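Side-chain contacts in polyhedrin (Antheraea mylitta cypovirus 4, PDB 5A8S), which forms the crystalline lattice of polyhedra, the occlusion bodies in which cypovirus particles are probably embedded and protected between insect hosts: residues Q20-I23 with T24-N28; N67-E70 with L71-D74; R187-G190 with A191-R194. One frame throughout, in Å; residues are numbered along the deposited sequence.

Interaction 1 (Q20-I23 with T24-N28); sequences QEII and TRQIN
Gln20 O receives two donors from Thr24, the backbone N and the hydroxyl, which come to it from opposite faces of its carbonyl plane. The hydroxyl bond, Thr24 OG1 to Gln20 O, is 2.9 Å long; chi1 of -58° sets OG1 beside its own backbone N and so back toward the preceding turn. A water bridges the side chains of the two residues, donating to Thr24 OG1 at 2.8 Å and accepting from Gln20 NE2, which leaves the hydroxyl both donor and acceptor. Close packing continues where Gln26 CG lies 3.2 Å from Ile22 O and where Ile23 CG2 meets Ile27 CD1 at 4.1 Å, an apolar pair one turn apart. The side of Ile22 and Arg25 is looser and exposed in the three-chain assembly: Arg25, bent at chi2 and chi3, brings NH2 to 4.2 Å from Ile22 CD1. Glu21 OE1 stays 6.7 Å from Arg25 NH2, a separation at which attraction is probably slight. All this lies along helix 15-29, whose Gln20, Glu21 and Thr24 lean on Ile248 of a loop, while Gln26 and Ile27 pack on Glu146 and Arg145 of the second subunit.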
ATOM      1  N   GLN A  20     -21.237 -28.497 -21.528  1.00 12.94           N
ATOM      2  CA  GLN A  20     -21.674 -27.214 -20.988  1.00  8.67           C
ATOM      3  C   GLN A  20     -21.985 -27.316 -19.494  1.00 13.11           C
ATOM      4  O   GLN A  20     -21.805 -26.345 -18.758  1.00 13.23           O
ATOM      5  CB  GLN A  20     -22.900 -26.669 -21.727  1.00 11.07           C
ATOM      6  CG  GLN A  20     -23.140 -25.193 -21.431  1.00 11.59           C
ATOM      7  CD  GLN A  20     -22.100 -24.297 -22.089  1.00  9.62           C
ATOM      8  OE1 GLN A  20     -21.801 -24.449 -23.274  1.00 13.02           O
ATOM      9  NE2 GLN A  20     -21.541 -23.361 -21.321  1.00 10.38           N
ATOM     10  N   GLU A  21     -22.447 -28.482 -19.045  1.00  7.64           N
ATOM     11  CA  GLU A  21     -22.689 -28.702 -17.620  1.00 14.16           C
ATOM     12  C   GLU A  21     -21.361 -28.693 -16.861  1.00 20.12           C
ATOM     13  O   GLU A  21     -21.266 -28.161 -15.754  1.00 17.42           O
ATOM     14  CB  GLU A  21     -23.432 -30.019 -17.380  1.00 12.66           C
ATOM     15  CG  GLU A  21     -24.904 -29.983 -17.775  1.00 22.05           C
ATOM     16  CD  GLU A  21     -25.564 -31.357 -17.749  1.00 41.22           C
ATOM     17  OE1 GLU A  21     -24.878 -32.340 -17.395  1.00 42.47           O
ATOM     18  OE2 GLU A  21     -26.769 -31.455 -18.085  1.00 32.55           O
ATOM     19  N   ILE A  22     -20.333 -29.272 -17.470  1.00 18.92           N
ATOM     20  CA  ILE A  22     -18.994 -29.264 -16.895  1.00 13.35           C
ATOM     21  C   ILE A  22     -18.461 -27.839 -16.821  1.00 16.17           C
ATOM     22  O   ILE A  22     -17.830 -27.462 -15.840  1.00 17.43           O
ATOM     23  CB  ILE A  22     -18.016 -30.106 -17.735  1.00 18.03           C
ATOM     24  CG1 ILE A  22     -18.281 -31.599 -17.528  1.00 26.00           C
ATOM     25  CG2 ILE A  22     -16.582 -29.771 -17.389  1.00 19.66           C
ATOM     26  CD1 ILE A  22     -18.186 -32.038 -16.090  1.00 31.96           C
ATOM     27  N   ILE A  23     -18.703 -27.054 -17.864  1.00 14.81           N
ATOM     28  CA  ILE A  23     -18.224 -25.678 -17.900  1.00 15.07           C
ATOM     29  C   ILE A  23     -18.899 -24.853 -16.809  1.00 12.41           C
ATOM     30  O   ILE A  23     -18.249 -24.040 -16.158  1.00 11.02           O
ATOM     31  CB  ILE A  23     -18.463 -25.036 -19.268  1.00 16.84           C
ATOM     32  CG1 ILE A  23     -17.438 -25.580 -20.273  1.00 21.33           C
ATOM     33  CG2 ILE A  23     -18.347 -23.514 -19.179  1.00 17.73           C
ATOM     34  CD1 ILE A  23     -17.876 -25.478 -21.712  1.00 25.66           C
ATOM     35  N   THR A  24     -20.194 -25.075 -16.614  1.00 11.93           N
ATOM     36  CA  THR A  24     -20.937 -24.393 -15.558  1.00 14.44           C
ATOM     37  C   THR A  24     -20.299 -24.719 -14.211  1.00 12.14           C
ATOM     38  O   THR A  24     -20.109 -23.842 -13.376  1.00 12.35           O
ATOM     39  CB  THR A  24     -22.428 -24.801 -15.561  1.00 17.24           C
ATOM     40  OG1 THR A  24     -22.997 -24.488 -16.836  1.00  8.35           O
ATOM     41  CG2 THR A  24     -23.208 -24.051 -14.485  1.00 20.45           C
ATOM     42  N   ARG A  25     -19.941 -25.980 -14.015  1.00 11.84           N
ATOM     43  CA  ARG A  25     -19.302 -26.396 -12.770  1.00 12.27           C
ATOM     44  C   ARG A  25     -17.883 -25.853 -12.621  1.00 14.25           C
ATOM     45  O   ARG A  25     -17.458 -25.559 -11.502  1.00 12.04           O
ATOM     46  CB  ARG A  25     -19.295 -27.919 -12.648  1.00 13.04           C
ATOM     47  CG  ARG A  25     -20.615 -28.472 -12.157  1.00 19.98           C
ATOM     48  CD  ARG A  25     -20.398 -29.702 -11.306  1.00 37.47           C
ATOM     49  NE  ARG A  25     -20.554 -30.908 -12.099  1.00 37.13           N
ATOM     50  CZ  ARG A  25     -19.992 -32.076 -11.814  1.00 53.83           C
ATOM     51  NH1 ARG A  25     -19.212 -32.217 -10.745  1.00 44.34           N
ATOM     52  NH2 ARG A  25     -20.206 -33.109 -12.609  1.00 41.96           N
ATOM     53  N   GLN A  26     -17.155 -25.714 -13.734  1.00 10.59           N
ATOM     54  CA  GLN A  26     -15.819 -25.118 -13.700  1.00 13.35           C
ATOM     55  C   GLN A  26     -15.881 -23.672 -13.238  1.00 13.20           C
ATOM     56  O   GLN A  26     -15.062 -23.230 -12.448  1.00 12.56           O
ATOM     57  CB  GLN A  26     -15.159 -25.122 -15.080  1.00 11.86           C
ATOM     58  CG  GLN A  26     -14.788 -26.472 -15.595  1.00 21.72           C
ATOM     59  CD  GLN A  26     -14.064 -26.387 -16.920  1.00 26.74           C
ATOM     60  OE1 GLN A  26     -14.360 -25.527 -17.752  1.00 24.74           O
ATOM     61  NE2 GLN A  26     -13.106 -27.278 -17.122  1.00 17.03           N
ATOM     62  N   ILE A  27     -16.840 -22.924 -13.760  1.00 10.29           N
ATOM     63  CA  ILE A  27     -16.973 -21.526 -13.379  1.00 13.06           C
ATOM     64  C   ILE A  27     -17.318 -21.436 -11.892  1.00 11.73           C
ATOM     65  O   ILE A  27     -16.871 -20.520 -11.196  1.00 11.77           O
ATOM     66  CB  ILE A  27     -18.013 -20.813 -14.262  1.00 11.09           C
ATOM     67  CG1 ILE A  27     -17.401 -20.562 -15.648  1.00 16.61           C
ATOM     68  CG2 ILE A  27     -18.446 -19.485 -13.643  1.00 14.87           C
ATOM     69  CD1 ILE A  27     -18.402 -20.241 -16.727  1.00 17.44           C
ATOM     70  N   ASN A  28     -18.077 -22.411 -11.400  1.00  9.63           N
ATOM     71  CA  ASN A  28     -18.525 -22.400 -10.005  1.00 11.04           C
ATOM     72  C   ASN A  28     -17.513 -22.950  -9.008  1.00 15.09           C
ATOM     73  O   ASN A  28     -17.648 -22.699  -7.814  1.00 13.08           O
ATOM     74  CB  ASN A  28     -19.838 -23.176  -9.845  1.00 10.72           C
ATOM     75  CG  ASN A  28     -21.041 -22.369 -10.271  1.00 15.93           C
ATOM     76  OD1 ASN A  28     -21.143 -21.182  -9.968  1.00 14.54           O
ATOM     77  ND2 ASN A  28     -21.958 -23.005 -10.981  1.00 12.14           N
TER
HETATM   78  O   HOH W   1     -22.824 -22.525 -18.781  1.00 16.09           O

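Interaction 2 (N67-E70 with L71-D74); sequences NWRE and LLED
Leu71 N is shared by two carbonyls of the preceding turn: it donates to Asn67 O at 3.1 Å, nearly along the C=O axis, and more weakly to Trp68 O. Leu72 N follows with a bond to Arg69 O, 3.2 Å long, that arrives well above the carbonyl plane rather than on a lone pair. The apolar part is Leu72 against Trp68. Leu72 CD2 stands over one face of the indole, 3.8 Å from the centroid of the six-membered ring and 12° off its normal, a CH-pi contact, while Leu72 CD1 comes within 3.6 Å of Trp68 CZ3. Trp68 reaches this place with CG anti to the backbone N (chi1 -165°); Arg69 CG lies at the ring edge, in plane. The ring is held at its polar end by NE1 to Glu176 O and touches Tyr93 and Leu96 of helix 92-97. Arg69 turns its guanidinium to a salt bridge with Asp78. At the start of the turn, Glu70 N donates to Asn67 OD1 at 3.2 Å, and Asn67 N returns a 3.0 Å bond to Glu70 OE1 through the anti lone pair: a reciprocal capping box, the classic opening of a helix, here of the short helix 68-71.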
ATOM      1  N   ASN A  67     -10.092   5.875   4.200  1.00 10.33           N
ATOM      2  CA  ASN A  67     -10.266   7.020   5.083  1.00  7.53           C
ATOM      3  C   ASN A  67     -11.252   8.030   4.508  1.00  6.94           C
ATOM      4  O   ASN A  67     -11.801   7.844   3.420  1.00  8.69           O
ATOM      5  CB  ASN A  67      -8.933   7.680   5.454  1.00  9.07           C
ATOM      6  CG  ASN A  67      -8.169   8.196   4.256  1.00 20.38           C
ATOM      7  OD1 ASN A  67      -8.747   8.567   3.240  1.00 12.09           O
ATOM      8  ND2 ASN A  67      -6.847   8.223   4.376  1.00 22.92           N
ATOM      9  N   TRP A  68     -11.485   9.091   5.264  1.00  7.44           N
ATOM     10  CA  TRP A  68     -12.588   9.989   4.982  1.00  6.51           C
ATOM     11  C   TRP A  68     -12.519  10.572   3.561  1.00  9.44           C
ATOM     12  O   TRP A  68     -13.503  10.540   2.815  1.00  8.90           O
ATOM     13  CB  TRP A  68     -12.589  11.095   6.024  1.00  5.48           C
ATOM     14  CG  TRP A  68     -13.839  11.867   6.070  1.00  9.20           C
ATOM     15  CD1 TRP A  68     -14.989  11.537   6.727  1.00  8.99           C
ATOM     16  CD2 TRP A  68     -14.075  13.129   5.445  1.00  6.49           C
ATOM     17  NE1 TRP A  68     -15.929  12.523   6.549  1.00  7.96           N
ATOM     18  CE2 TRP A  68     -15.391  13.510   5.768  1.00  7.01           C
ATOM     19  CE3 TRP A  68     -13.293  13.979   4.652  1.00  5.54           C
ATOM     20  CZ2 TRP A  68     -15.949  14.706   5.319  1.00  6.28           C
ATOM     21  CZ3 TRP A  68     -13.852  15.166   4.204  1.00 10.87           C
ATOM     22  CH2 TRP A  68     -15.164  15.520   4.543  1.00  5.18           C
ATOM     23  N   ARG A  69     -11.356  11.080   3.176  1.00  7.23           N
ATOM     24  CA  ARG A  69     -11.223  11.701   1.870  1.00 10.84           C
ATOM     25  C   ARG A  69     -11.323  10.684   0.739  1.00 11.53           C
ATOM     26  O   ARG A  69     -11.831  11.013  -0.330  1.00 10.68           O
ATOM     27  CB  ARG A  69      -9.919  12.496   1.772  1.00  7.31           C
ATOM     28  CG  ARG A  69      -9.933  13.761   2.630  1.00  8.12           C
ATOM     29  CD  ARG A  69      -8.682  14.600   2.419  1.00 15.45           C
ATOM     30  NE  ARG A  69      -7.533  13.983   3.069  1.00 10.58           N
ATOM     31  CZ  ARG A  69      -6.604  14.641   3.755  1.00 16.95           C
ATOM     32  NH1 ARG A  69      -6.671  15.960   3.897  1.00  8.64           N
ATOM     33  NH2 ARG A  69      -5.600  13.970   4.305  1.00 14.34           N
ATOM     34  N   GLU A  70     -10.854   9.457   0.962  1.00  7.44           N
ATOM     35  CA  GLU A  70     -10.963   8.418  -0.071  1.00 10.06           C
ATOM     36  C   GLU A  70     -12.417   8.078  -0.317  1.00  9.57           C
ATOM     37  O   GLU A  70     -12.787   7.706  -1.427  1.00 10.03           O
ATOM     38  CB  GLU A  70     -10.186   7.144   0.315  1.00  7.64           C
ATOM     39  CG  GLU A  70      -8.678   7.325   0.293  1.00 12.69           C
ATOM     40  CD  GLU A  70      -7.919   6.116   0.822  1.00 23.82           C
ATOM     41  OE1 GLU A  70      -8.355   5.511   1.824  1.00 18.41           O
ATOM     42  OE2 GLU A  70      -6.871   5.778   0.236  1.00 37.31           O
ATOM     43  N   LEU A  71     -13.242   8.221   0.717  1.00  6.51           N
ATOM     44  CA  LEU A  71     -14.656   7.886   0.633  1.00  6.81           C
ATOM     45  C   LEU A  71     -15.492   8.953  -0.088  1.00  7.86           C
ATOM     46  O   LEU A  71     -16.616   8.679  -0.512  1.00  9.36           O
ATOM     47  CB  LEU A  71     -15.215   7.657   2.044  1.00  6.37           C
ATOM     48  CG  LEU A  71     -14.820   6.328   2.710  1.00  9.79           C
ATOM     49  CD1 LEU A  71     -15.206   6.318   4.178  1.00  9.58           C
ATOM     50  CD2 LEU A  71     -15.466   5.140   1.980  1.00  8.27           C
ATOM     51  N   LEU A  72     -14.954  10.160  -0.230  1.00  5.57           N
ATOM     52  CA  LEU A  72     -15.713  11.270  -0.826  1.00 10.39           C
ATOM     53  C   LEU A  72     -16.024  11.049  -2.312  1.00  8.05           C
ATOM     54  O   LEU A  72     -15.196  10.543  -3.070  1.00  9.40           O
ATOM     55  CB  LEU A  72     -14.955  12.592  -0.677  1.00  9.00           C
ATOM     56  CG  LEU A  72     -14.639  13.076   0.738  1.00  7.93           C
ATOM     57  CD1 LEU A  72     -13.837  14.374   0.672  1.00  4.93           C
ATOM     58  CD2 LEU A  72     -15.918  13.268   1.537  1.00 10.68           C
ATOM     59  N   GLU A  73     -17.220  11.451  -2.727  1.00  9.72           N
ATOM     60  CA  GLU A  73     -17.581  11.461  -4.146  1.00  9.20           C
ATOM     61  C   GLU A  73     -16.523  12.222  -4.970  1.00  9.56           C
ATOM     62  O   GLU A  73     -16.057  13.287  -4.552  1.00 10.44           O
ATOM     63  CB  GLU A  73     -18.952  12.132  -4.296  1.00 11.53           C
ATOM     64  CG  GLU A  73     -19.599  11.973  -5.649  1.00 11.43           C
ATOM     65  CD  GLU A  73     -20.977  12.627  -5.719  1.00 13.62           C
ATOM     66  OE1 GLU A  73     -21.319  13.453  -4.843  1.00 15.45           O
ATOM     67  OE2 GLU A  73     -21.723  12.314  -6.662  1.00 15.10           O
ATOM     68  N   ASP A  74     -16.159  11.648  -6.092  1.00 10.62           N
ATOM     69  CA  ASP A  74     -15.207  12.217  -7.065  1.00 13.22           C
ATOM     70  C   ASP A  74     -13.780  12.278  -6.597  1.00 10.03           C
ATOM     71  O   ASP A  74     -12.988  12.811  -7.311  1.00 19.59           O
ATOM     72  CB  ASP A  74     -15.692  13.547  -7.615  1.00 15.07           C
ATOM     73  CG  ASP A  74     -17.081  13.431  -8.128  1.00 21.77           C
ATOM     74  OD1 ASP A  74     -17.335  12.440  -8.790  1.00 16.20           O
ATOM     75  OD2 ASP A  74     -17.896  14.251  -7.773  1.00 19.29           O
TER

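Interaction 3 (R187-G190 with A191-R194); sequences RQDG and ALNR
The carboxylate of Asp189 sits between two side chains from the far side of a type II' beta turn, Asp189 to Leu192. Arg194 CG and CD lie to one side of its plane, with Arg194 CG 3.5 Å from Asp189 OD2; Leu192 CD2 lies to the other side, out beyond that oxygen and 3.3 Å from Asp189 OD2. The guanidinium of Arg194 is turned 83° against the carboxylate, and the two charged groups do not meet: Asp189 OD2 is 4.8 Å from Arg194 NE, so their attraction is probably modest. It is the aliphatic part of the arginine that crosses the aspartate. The guanidinium goes on to a salt bridge of NH1 with Asp60, and the same nitrogen bonds Gln34 OE1. Asp189 and Leu192 run side by side: chi1 of -173° in both, CG opposite the backbone N, sends the two side chains out together. The turn between them is closed by Leu192 N to Asp189 O at 3.1 Å, the donor standing above the carbonyl plane, and by a weak return bond from Asp189 N to Leu192 O. Gly190 takes the first corner with a phi of 63°, the positive value this turn type requires, and Ala191 the second. Overlapping its start, Asp189 is the centre of an inverse gamma turn, whose Gly190 N to Gln188 O bond is weak despite a length of 2.9 Å. The base of the loop, which follows strand 179-185, is tied by Arg187 NH2 to Ile124 O. Within the turn, Leu192 O lies only 3.3 Å from Asp189 CB.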
ATOM      1  N   ARG A 187     -10.227 -19.236   2.139  1.00  7.95           N
ATOM      2  CA  ARG A 187     -10.713 -20.237   3.079  1.00 12.45           C
ATOM      3  C   ARG A 187      -9.555 -21.129   3.486  1.00 10.37           C
ATOM      4  O   ARG A 187      -8.626 -21.335   2.703  1.00 14.69           O
ATOM      5  CB  ARG A 187     -11.818 -21.067   2.421  1.00 11.37           C
ATOM      6  CG  ARG A 187     -12.539 -22.039   3.353  1.00 10.71           C
ATOM      7  CD  ARG A 187     -13.774 -22.602   2.661  1.00  7.38           C
ATOM      8  NE  ARG A 187     -14.591 -21.502   2.155  1.00  8.11           N
ATOM      9  CZ  ARG A 187     -15.328 -21.541   1.052  1.00 12.07           C
ATOM     10  NH1 ARG A 187     -15.400 -22.645   0.314  1.00 10.01           N
ATOM     11  NH2 ARG A 187     -16.003 -20.464   0.683  1.00  7.64           N
ATOM     12  N   GLN A 188      -9.582 -21.631   4.718  1.00  9.99           N
ATOM     13  CA  GLN A 188      -8.575 -22.591   5.147  1.00  7.98           C
ATOM     14  C   GLN A 188      -8.478 -23.675   4.069  1.00 10.89           C
ATOM     15  O   GLN A 188      -9.485 -24.081   3.496  1.00  9.88           O
ATOM     16  CB  GLN A 188      -8.909 -23.182   6.534  1.00  5.66           C
ATOM     17  CG  GLN A 188     -10.100 -24.130   6.592  1.00 10.35           C
ATOM     18  CD  GLN A 188     -11.439 -23.426   6.780  1.00 16.61           C
ATOM     19  OE1 GLN A 188     -11.626 -22.292   6.343  1.00 13.93           O
ATOM     20  NE2 GLN A 188     -12.383 -24.109   7.428  1.00 13.63           N
ATOM     21  N   ASP A 189      -7.259 -24.110   3.776  1.00  8.36           N
ATOM     22  CA  ASP A 189      -7.007 -25.082   2.706  1.00  8.70           C
ATOM     23  C   ASP A 189      -7.198 -26.494   3.244  1.00 13.46           C
ATOM     24  O   ASP A 189      -6.251 -27.278   3.300  1.00 13.26           O
ATOM     25  CB  ASP A 189      -5.577 -24.890   2.181  1.00  9.02           C
ATOM     26  CG  ASP A 189      -5.268 -25.726   0.943  1.00 11.66           C
ATOM     27  OD1 ASP A 189      -6.194 -26.122   0.212  1.00 11.13           O
ATOM     28  OD2 ASP A 189      -4.070 -25.958   0.686  1.00 14.95           O
ATOM     29  N   GLY A 190      -8.424 -26.820   3.642  1.00  7.42           N
ATOM     30  CA  GLY A 190      -8.673 -28.051   4.373  1.00  7.63           C
ATOM     31  C   GLY A 190      -7.926 -27.997   5.690  1.00  8.09           C
ATOM     32  O   GLY A 190      -7.995 -26.992   6.396  1.00 11.01           O
ATOM     33  N   ALA A 191      -7.190 -29.064   5.993  1.00  7.36           N
ATOM     34  CA  ALA A 191      -6.380 -29.162   7.202  1.00  9.36           C
ATOM     35  C   ALA A 191      -4.980 -28.554   7.039  1.00  6.72           C
ATOM     36  O   ALA A 191      -4.219 -28.458   8.014  1.00  7.13           O
ATOM     37  CB  ALA A 191      -6.263 -30.619   7.616  1.00  8.40           C
ATOM     38  N   LEU A 192      -4.637 -28.148   5.819  1.00  8.07           N
ATOM     39  CA  LEU A 192      -3.364 -27.472   5.570  1.00 13.29           C
ATOM     40  C   LEU A 192      -3.553 -25.960   5.673  1.00  9.84           C
ATOM     41  O   LEU A 192      -4.564 -25.423   5.226  1.00  9.57           O
ATOM     42  CB  LEU A 192      -2.836 -27.820   4.176  1.00 10.96           C
ATOM     43  CG  LEU A 192      -1.427 -27.323   3.836  1.00 11.71           C
ATOM     44  CD1 LEU A 192      -0.402 -28.411   4.128  1.00 12.71           C
ATOM     45  CD2 LEU A 192      -1.344 -26.915   2.377  1.00 18.59           C
ATOM     46  N   ASN A 193      -2.576 -25.283   6.260  1.00  8.73           N
ATOM     47  CA  ASN A 193      -2.602 -23.826   6.384  1.00 10.80           C
ATOM     48  C   ASN A 193      -1.640 -23.204   5.376  1.00  9.59           C
ATOM     49  O   ASN A 193      -0.421 -23.321   5.521  1.00  6.21           O
ATOM     50  CB  ASN A 193      -2.205 -23.409   7.806  1.00  5.90           C
ATOM     51  CG  ASN A 193      -2.398 -21.917   8.064  1.00 12.28           C
ATOM     52  OD1 ASN A 193      -2.586 -21.128   7.132  1.00  9.67           O
ATOM     53  ND2 ASN A 193      -2.352 -21.523   9.336  1.00 10.07           N
ATOM     54  N   ARG A 194      -2.178 -22.549   4.346  1.00  7.58           N
ATOM     55  CA  ARG A 194      -1.329 -21.999   3.294  1.00  6.99           C
ATOM     56  C   ARG A 194      -0.548 -20.775   3.776  1.00  4.37           C
ATOM     57  O   ARG A 194       0.371 -20.304   3.090  1.00  9.17           O
ATOM     58  CB  ARG A 194      -2.139 -21.687   2.036  1.00 12.36           C
ATOM     59  CG  ARG A 194      -2.452 -22.945   1.192  1.00  7.03           C
ATOM     60  CD  ARG A 194      -3.072 -22.582  -0.149  1.00 11.76           C
ATOM     61  NE  ARG A 194      -2.111 -21.854  -0.961  1.00 11.05           N
ATOM     62  CZ  ARG A 194      -2.290 -20.626  -1.433  1.00 14.16           C
ATOM     63  NH1 ARG A 194      -3.427 -19.971  -1.205  1.00 10.88           N
ATOM     64  NH2 ARG A 194      -1.323 -20.055  -2.143  1.00 12.07           N
TER

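Overall arrangement
Interaction 2 is the buried member of the set, while interactions 1 and 3 lie at the surface of the assembly and also meet crystal neighbours, as befits a protein that forms microcrystals. None shares a helix or strand with another: residues 20-28 belong to one long helix, 67-74 to a short helix and the loop after it, and 187-194 to a loop with no helix or strand, built round a tight turn. Their chemistry follows: a hydroxyl and water on the helix, an indole face against leucine in the interior, a backbone turn with a carboxylate in the loop. Interactions 1 and 3 approach within about 8 Å at their nearest atoms; interaction 2 lies across the chain's centre from both.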